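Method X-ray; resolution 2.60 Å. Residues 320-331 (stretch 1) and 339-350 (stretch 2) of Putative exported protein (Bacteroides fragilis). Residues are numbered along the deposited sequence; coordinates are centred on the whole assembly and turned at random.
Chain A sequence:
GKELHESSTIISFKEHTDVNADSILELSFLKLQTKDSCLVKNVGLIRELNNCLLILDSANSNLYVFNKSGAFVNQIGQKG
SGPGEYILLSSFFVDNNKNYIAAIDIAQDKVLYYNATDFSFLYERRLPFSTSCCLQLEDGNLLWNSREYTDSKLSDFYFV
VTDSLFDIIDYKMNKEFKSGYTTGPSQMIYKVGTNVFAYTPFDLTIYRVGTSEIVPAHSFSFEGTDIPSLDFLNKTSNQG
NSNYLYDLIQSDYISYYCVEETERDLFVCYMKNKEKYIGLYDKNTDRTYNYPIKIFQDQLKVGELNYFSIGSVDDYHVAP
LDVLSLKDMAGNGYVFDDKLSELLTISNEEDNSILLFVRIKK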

ATOM      1  N   PRO A 320     -31.973   3.688  12.185  1.00 33.33           N
ATOM      2  CA  PRO A 320     -32.419   2.312  12.401  1.00 33.63           C
ATOM      3  C   PRO A 320     -33.231   2.206  13.685  1.00 34.66           C
ATOM      4  O   PRO A 320     -32.883   2.840  14.687  1.00 34.32           O
ATOM      5  CB  PRO A 320     -31.112   1.535  12.498  1.00 33.43           C
ATOM      6  CG  PRO A 320     -30.174   2.506  13.099  1.00 32.94           C
ATOM      7  CD  PRO A 320     -30.557   3.853  12.553  1.00 32.57           C
ATOM      8  N   LEU A 321     -34.305   1.417  13.627  1.00 35.90           N
ATOM      9  CA  LEU A 321     -35.240   1.216  14.725  1.00 36.70           C
ATOM     10  C   LEU A 321     -35.202  -0.252  15.168  1.00 36.61           C
ATOM     11  O   LEU A 321     -35.250  -1.146  14.321  1.00 36.79           O
ATOM     12  CB  LEU A 321     -36.641   1.587  14.247  1.00 38.98           C
ATOM     13  CG  LEU A 321     -36.836   2.978  13.615  1.00 39.72           C
ATOM     14  CD1 LEU A 321     -38.218   3.091  12.988  1.00 41.65           C
ATOM     15  CD2 LEU A 321     -36.646   4.100  14.623  1.00 39.31           C
ATOM     16  N   ASP A 322     -35.132  -0.488  16.482  1.00 36.04           N
ATOM     17  CA  ASP A 322     -35.015  -1.835  17.050  1.00 36.40           C
ATOM     18  C   ASP A 322     -36.392  -2.492  17.046  1.00 38.02           C
ATOM     19  O   ASP A 322     -37.318  -1.981  17.676  1.00 39.01           O
ATOM     20  CB  ASP A 322     -34.459  -1.772  18.478  1.00 36.50           C
ATOM     21  CG  ASP A 322     -34.220  -3.149  19.078  1.00 37.59           C
ATOM     22  OD1 ASP A 322     -33.385  -3.896  18.524  1.00 37.49           O
ATOM     23  OD2 ASP A 322     -34.845  -3.476  20.109  1.00 38.44           O
ATOM     24  N   VAL A 323     -36.502  -3.648  16.387  1.00 38.29           N
ATOM     25  CA  VAL A 323     -37.785  -4.349  16.218  1.00 39.52           C
ATOM     26  C   VAL A 323     -38.403  -4.746  17.557  1.00 40.52           C
ATOM     27  O   VAL A 323     -39.478  -4.258  17.882  1.00 41.80           O
ATOM     28  CB  VAL A 323     -37.658  -5.564  15.255  1.00 39.94           C
ATOM     29  CG1 VAL A 323     -38.936  -6.411  15.221  1.00 41.62           C
ATOM     30  CG2 VAL A 323     -37.278  -5.078  13.849  1.00 38.81           C
ATOM     31  N   LEU A 324     -37.705  -5.561  18.343  1.00 40.67           N
ATOM     32  CA  LEU A 324     -38.244  -6.046  19.625  1.00 42.49           C
ATOM     33  C   LEU A 324     -38.687  -4.936  20.572  1.00 43.74           C
ATOM     34  O   LEU A 324     -39.743  -5.062  21.216  1.00 45.44           O
ATOM     35  CB  LEU A 324     -37.263  -6.976  20.353  1.00 42.10           C
ATOM     36  CG  LEU A 324     -37.729  -7.583  21.687  1.00 43.20           C
ATOM     37  CD1 LEU A 324     -39.050  -8.333  21.541  1.00 45.12           C
ATOM     38  CD2 LEU A 324     -36.654  -8.495  22.237  1.00 43.10           C
ATOM     39  N   SER A 325     -37.884  -3.872  20.650  1.00 43.39           N
ATOM     40  CA  SER A 325     -38.183  -2.707  21.502  1.00 44.35           C
ATOM     41  C   SER A 325     -39.526  -2.074  21.088  1.00 44.02           C
ATOM     42  O   SER A 325     -40.366  -1.780  21.947  1.00 44.57           O
ATOM     43  CB  SER A 325     -37.016  -1.688  21.462  1.00 44.38           C
ATOM     44  OG  SER A 325     -37.180  -0.640  22.400  1.00 46.77           O
ATOM     45  N   LEU A 326     -39.725  -1.930  19.772  1.00 43.06           N
ATOM     46  CA  LEU A 326     -40.971  -1.396  19.203  1.00 43.35           C
ATOM     47  C   LEU A 326     -42.153  -2.372  19.285  1.00 44.76           C
ATOM     48  O   LEU A 326     -43.291  -1.937  19.493  1.00 45.63           O
ATOM     49  CB  LEU A 326     -40.787  -1.000  17.733  1.00 42.59           C
ATOM     50  CG  LEU A 326     -39.820   0.106  17.305  1.00 40.77           C
ATOM     51  CD1 LEU A 326     -40.159   0.512  15.876  1.00 40.55           C
ATOM     52  CD2 LEU A 326     -39.874   1.317  18.215  1.00 40.85           C
ATOM     53  N   LYS A 327     -41.903  -3.669  19.075  1.00 44.68           N
ATOM     54  CA  LYS A 327     -42.974  -4.679  19.167  1.00 46.23           C
ATOM     55  C   LYS A 327     -43.597  -4.740  20.568  1.00 47.33           C
ATOM     56  O   LYS A 327     -44.815  -4.906  20.694  1.00 48.90           O
ATOM     57  CB  LYS A 327     -42.511  -6.057  18.705  1.00 46.39           C
ATOM     58  CG  LYS A 327     -42.216  -6.125  17.211  1.00 45.64           C
ATOM     59  CD  LYS A 327     -42.371  -7.525  16.640  1.00 46.79           C
ATOM     60  CE  LYS A 327     -43.837  -7.903  16.482  1.00 48.75           C
ATOM     61  NZ  LYS A 327     -43.941  -9.180  15.738  1.00 49.91           N
ATOM     62  N   ASP A 328     -42.768  -4.572  21.600  1.00 46.76           N
ATOM     63  CA  ASP A 328     -43.252  -4.478  22.992  1.00 48.02           C
ATOM     64  C   ASP A 328     -44.077  -3.197  23.187  1.00 47.68           C
ATOM     65  O   ASP A 328     -45.074  -3.217  23.898  1.00 48.91           O
ATOM     66  CB  ASP A 328     -42.092  -4.516  24.002  1.00 47.96           C
ATOM     67  CG  ASP A 328     -41.304  -5.827  23.968  1.00 48.36           C
ATOM     68  OD1 ASP A 328     -41.859  -6.891  23.617  1.00 49.80           O
ATOM     69  OD2 ASP A 328     -40.109  -5.787  24.309  1.00 48.10           O
HETATM   70  N   MSE A 329     -43.649  -2.093  22.558  1.00 46.31           N
HETATM   71  CA  MSE A 329     -44.398  -0.811  22.585  1.00 45.92           C
HETATM   72  C   MSE A 329     -45.755  -1.035  21.933  1.00 48.32           C
HETATM   73  O   MSE A 329     -46.799  -0.676  22.525  1.00 49.40           O
HETATM   74  CB  MSE A 329     -43.604   0.349  21.961  1.00 43.00           C
HETATM   75  CG  MSE A 329     -42.421   0.777  22.836  1.00 41.07           C
HETATM   76 SE   MSE A 329     -41.367   2.172  21.935  0.75 37.78          SE
HETATM   77  CE  MSE A 329     -42.261   3.639  22.888  1.00 39.07           C
ATOM     78  N   ALA A 330     -45.749  -1.681  20.753  1.00 48.81           N
ATOM     79  CA  ALA A 330     -46.989  -2.050  20.029  1.00 50.68           C
ATOM     80  C   ALA A 330     -47.877  -2.921  20.904  1.00 53.27           C
ATOM     81  O   ALA A 330     -49.077  -2.684  20.976  1.00 55.62           O
ATOM     82  CB  ALA A 330     -46.681  -2.773  18.721  1.00 50.17           C
ATOM     83  N   GLY A 331     -47.269  -3.917  21.564  1.00 54.14           N
ATOM     84  CA  GLY A 331     -47.952  -4.804  22.522  1.00 56.47           C
ATOM     85  C   GLY A 331     -48.583  -4.062  23.694  1.00 57.95           C
ATOM     86  O   GLY A 331     -49.593  -4.513  24.225  1.00 60.35           O
ATOM     87  N   LYS A 339     -47.720   2.840   8.124  1.00 55.60           N
ATOM     88  CA  LYS A 339     -46.751   2.047   7.358  1.00 56.21           C
ATOM     89  C   LYS A 339     -45.693   1.334   8.235  1.00 53.70           C
ATOM     90  O   LYS A 339     -45.248   0.235   7.873  1.00 53.78           O
ATOM     91  CB  LYS A 339     -46.113   2.853   6.202  1.00 57.20           C
ATOM     92  CG  LYS A 339     -45.118   2.072   5.318  1.00 59.76           C
ATOM     93  CD  LYS A 339     -45.669   0.760   4.720  1.00 63.16           C
ATOM     94  CE  LYS A 339     -44.585  -0.204   4.244  1.00 61.91           C
ATOM     95  NZ  LYS A 339     -43.883   0.211   3.006  1.00 62.63           N
ATOM     96  N   LEU A 340     -45.302   1.936   9.365  1.00 50.62           N
ATOM     97  CA  LEU A 340     -44.349   1.294  10.292  1.00 48.15           C
ATOM     98  C   LEU A 340     -44.977   0.064  10.925  1.00 48.66           C
ATOM     99  O   LEU A 340     -44.362  -1.006  10.931  1.00 47.85           O
ATOM    100  CB  LEU A 340     -43.897   2.240  11.408  1.00 47.39           C
ATOM    101  CG  LEU A 340     -42.891   1.709  12.451  1.00 46.31           C
ATOM    102  CD1 LEU A 340     -41.635   1.123  11.812  1.00 45.12           C
ATOM    103  CD2 LEU A 340     -42.516   2.811  13.429  1.00 45.76           C
ATOM    104  N   SER A 341     -46.197   0.236  11.443  1.00 49.31           N
ATOM    105  CA  SER A 341     -46.971  -0.845  12.076  1.00 50.46           C
ATOM    106  C   SER A 341     -47.241  -2.029  11.129  1.00 52.13           C
ATOM    107  O   SER A 341     -47.223  -3.179  11.566  1.00 52.76           O
ATOM    108  CB  SER A 341     -48.287  -0.309  12.639  1.00 51.22           C
ATOM    109  OG  SER A 341     -48.849  -1.260  13.504  1.00 52.30           O
ATOM    110  N   GLU A 342     -47.485  -1.728   9.849  1.00 53.44           N
ATOM    111  CA  GLU A 342     -47.671  -2.731   8.772  1.00 55.54           C
ATOM    112  C   GLU A 342     -46.419  -3.618   8.630  1.00 53.54           C
ATOM    113  O   GLU A 342     -46.536  -4.845   8.596  1.00 55.29           O
ATOM    114  CB  GLU A 342     -48.026  -2.013   7.459  1.00 58.20           C
ATOM    115  CG  GLU A 342     -48.148  -2.820   6.172  1.00 61.76           C
ATOM    116  CD  GLU A 342     -48.521  -1.906   5.004  1.00 65.89           C
ATOM    117  OE1 GLU A 342     -49.682  -1.432   4.967  1.00 68.41           O
ATOM    118  OE2 GLU A 342     -47.660  -1.649   4.124  1.00 65.13           O
ATOM    119  N   LEU A 343     -45.241  -2.995   8.570  1.00 50.58           N
ATOM    120  CA  LEU A 343     -43.954  -3.721   8.529  1.00 48.86           C
ATOM    121  C   LEU A 343     -43.609  -4.401   9.873  1.00 48.61           C
ATOM    122  O   LEU A 343     -43.007  -5.481   9.888  1.00 48.08           O
ATOM    123  CB  LEU A 343     -42.791  -2.799   8.112  1.00 46.96           C
ATOM    124  CG  LEU A 343     -42.700  -2.371   6.647  1.00 46.95           C
ATOM    125  CD1 LEU A 343     -41.633  -1.302   6.489  1.00 45.22           C
ATOM    126  CD2 LEU A 343     -42.406  -3.549   5.723  1.00 47.83           C
ATOM    127  N   LEU A 344     -43.989  -3.762  10.983  1.00 48.27           N
ATOM    128  CA  LEU A 344     -43.728  -4.265  12.355  1.00 47.28           C
ATOM    129  C   LEU A 344     -44.563  -5.541  12.673  1.00 48.84           C
ATOM    130  O   LEU A 344     -44.103  -6.446  13.392  1.00 48.40           O
ATOM    131  CB  LEU A 344     -43.995  -3.121  13.374  1.00 46.67           C
ATOM    132  CG  LEU A 344     -43.328  -2.991  14.744  1.00 45.56           C
ATOM    133  CD1 LEU A 344     -41.820  -2.918  14.579  1.00 43.68           C
ATOM    134  CD2 LEU A 344     -43.821  -1.738  15.464  1.00 45.21           C
ATOM    135  N   THR A 345     -45.778  -5.601  12.122  1.00 50.32           N
ATOM    136  CA  THR A 345     -46.687  -6.748  12.282  1.00 52.06           C
ATOM    137  C   THR A 345     -46.167  -8.002  11.551  1.00 52.81           C
ATOM    138  O   THR A 345     -46.346  -9.112  12.056  1.00 54.03           O
ATOM    139  CB  THR A 345     -48.118  -6.365  11.848  1.00 53.34           C
ATOM    140  OG1 THR A 345     -48.579  -5.301  12.683  1.00 52.71           O
ATOM    141  CG2 THR A 345     -49.074  -7.506  11.986  1.00 55.65           C
ATOM    142  N   ILE A 346     -45.535  -7.816  10.384  1.00 52.56           N
ATOM    143  CA  ILE A 346     -44.893  -8.919   9.614  1.00 53.24           C
ATOM    144  C   ILE A 346     -43.412  -9.195   9.997  1.00 51.41           C
ATOM    145  O   ILE A 346     -42.748 -10.003   9.335  1.00 51.74           O
ATOM    146  CB  ILE A 346     -44.990  -8.710   8.063  1.00 54.12           C
ATOM    147  CG1 ILE A 346     -44.145  -7.510   7.561  1.00 52.47           C
ATOM    148  CG2 ILE A 346     -46.452  -8.575   7.650  1.00 56.16           C
ATOM    149  CD1 ILE A 346     -43.914  -7.476   6.059  1.00 52.98           C
ATOM    150  N   SER A 347     -42.893  -8.508  11.022  1.00 49.59           N
ATOM    151  CA  SER A 347     -41.512  -8.673  11.477  1.00 47.46           C
ATOM    152  C   SER A 347     -41.456  -9.600  12.684  1.00 48.12           C
ATOM    153  O   SER A 347     -42.277  -9.499  13.600  1.00 48.70           O
ATOM    154  CB  SER A 347     -40.884  -7.325  11.870  1.00 45.36           C
ATOM    155  OG  SER A 347     -40.757  -6.454  10.762  1.00 44.47           O
ATOM    156  N   ASN A 348     -40.478 -10.499  12.669  1.00 48.00           N
ATOM    157  CA  ASN A 348     -40.204 -11.378  13.796  1.00 48.65           C
ATOM    158  C   ASN A 348     -39.449 -10.580  14.852  1.00 47.40           C
ATOM    159  O   ASN A 348     -38.791  -9.583  14.525  1.00 45.66           O
ATOM    160  CB  ASN A 348     -39.365 -12.577  13.350  1.00 48.65           C
ATOM    161  CG  ASN A 348     -40.100 -13.473  12.374  1.00 50.02           C
ATOM    162  OD1 ASN A 348     -41.303 -13.667  12.475  1.00 50.87           O
ATOM    163  ND2 ASN A 348     -39.368 -14.034  11.432  1.00 50.32           N
ATOM    164  N   GLU A 349     -39.529 -11.036  16.110  1.00 48.53           N
ATOM    165  CA  GLU A 349     -38.830 -10.384  17.243  1.00 47.43           C
ATOM    166  C   GLU A 349     -37.305 -10.308  17.053  1.00 45.88           C
ATOM    167  O   GLU A 349     -36.673  -9.366  17.538  1.00 45.96           O
ATOM    168  CB  GLU A 349     -39.140 -11.061  18.601  1.00 48.56           C
ATOM    169  CG  GLU A 349     -40.542 -10.824  19.182  1.00 49.72           C
ATOM    170  CD  GLU A 349     -41.656 -11.652  18.560  1.00 51.57           C
ATOM    171  OE1 GLU A 349     -41.365 -12.550  17.746  1.00 52.22           O
ATOM    172  OE2 GLU A 349     -42.840 -11.423  18.914  1.00 52.79           O
ATOM    173  N   GLU A 350     -36.743 -11.260  16.305  1.00 45.77           N
ATOM    174  CA  GLU A 350     -35.297 -11.354  16.053  1.00 44.26           C
ATOM    175  C   GLU A 350     -34.823 -10.584  14.819  1.00 42.38           C
ATOM    176  O   GLU A 350     -33.626 -10.509  14.600  1.00 41.84           O
ATOM    177  CB  GLU A 350     -34.863 -12.831  15.908  1.00 44.95           C
ATOM    178  CG  GLU A 350     -35.285 -13.778  17.040  1.00 46.05           C
ATOM    179  CD  GLU A 350     -36.758 -14.149  17.056  1.00 47.94           C
ATOM    180  OE1 GLU A 350     -37.457 -13.867  16.064  1.00 48.15           O
ATOM    181  OE2 GLU A 350     -37.239 -14.703  18.067  1.00 49.68           O
TER

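Two helices, 323-331 and 339-345, pack with their axes crossing at -107° and 10.8 Å apart at closest approach. The loop that follows the second helix extends the contact along the start of the first. Together the two stretches bury 531 Å².

Apolar packing comes first. L344 gives the largest area, 96 Å². Its CA-to-CB bond points sideways, but the t, p rotamer brings the end of the side chain nearer to the first helix. L344 CD1 lies 3.8 Å from L326 CB, and L344 CD2 lies 4.5 Å from A330 CB. The small methyl of A330 makes only a light contact at this edge. One helical turn before L344, L340 points toward stretch 1. L340 CD1 is 4.1 Å from L321 CD1, and L340 CD2 is 4.1 Å from L326 CD1. These four leucines are buried, as suits their branched hydrocarbon side chains.

One hydrogen bond crosses the contact, and it uses a long side chain. K327 NZ donates to S347 O at 2.7 Å. The lysine points toward stretch 2, and its aliphatic part packs on the way: K327 CG is 4.1 Å from L344 CG. Lysine suits this place because it combines an apolar stem with a charged donor. E349 OE2 lies 4.0 Å from K327 NZ, beyond salt-bridge range, so the opposite charges are merely near each other.

The loop packs closely against V323 and L324. V323 CG1 is 3.3 Å from N348 O and 4.0 Å from S347 CB. L324 CD1 meets E349 CG at 3.7 Å, where the glutamate offers its aliphatic part.

Each stretch also has side-chain hydrogen bonds of its own. D322 caps the first helix: its OD2 accepts from S325 N at 3.1 Å. S347 OG donates to L343 O at 2.6 Å, tying the loop to the second helix.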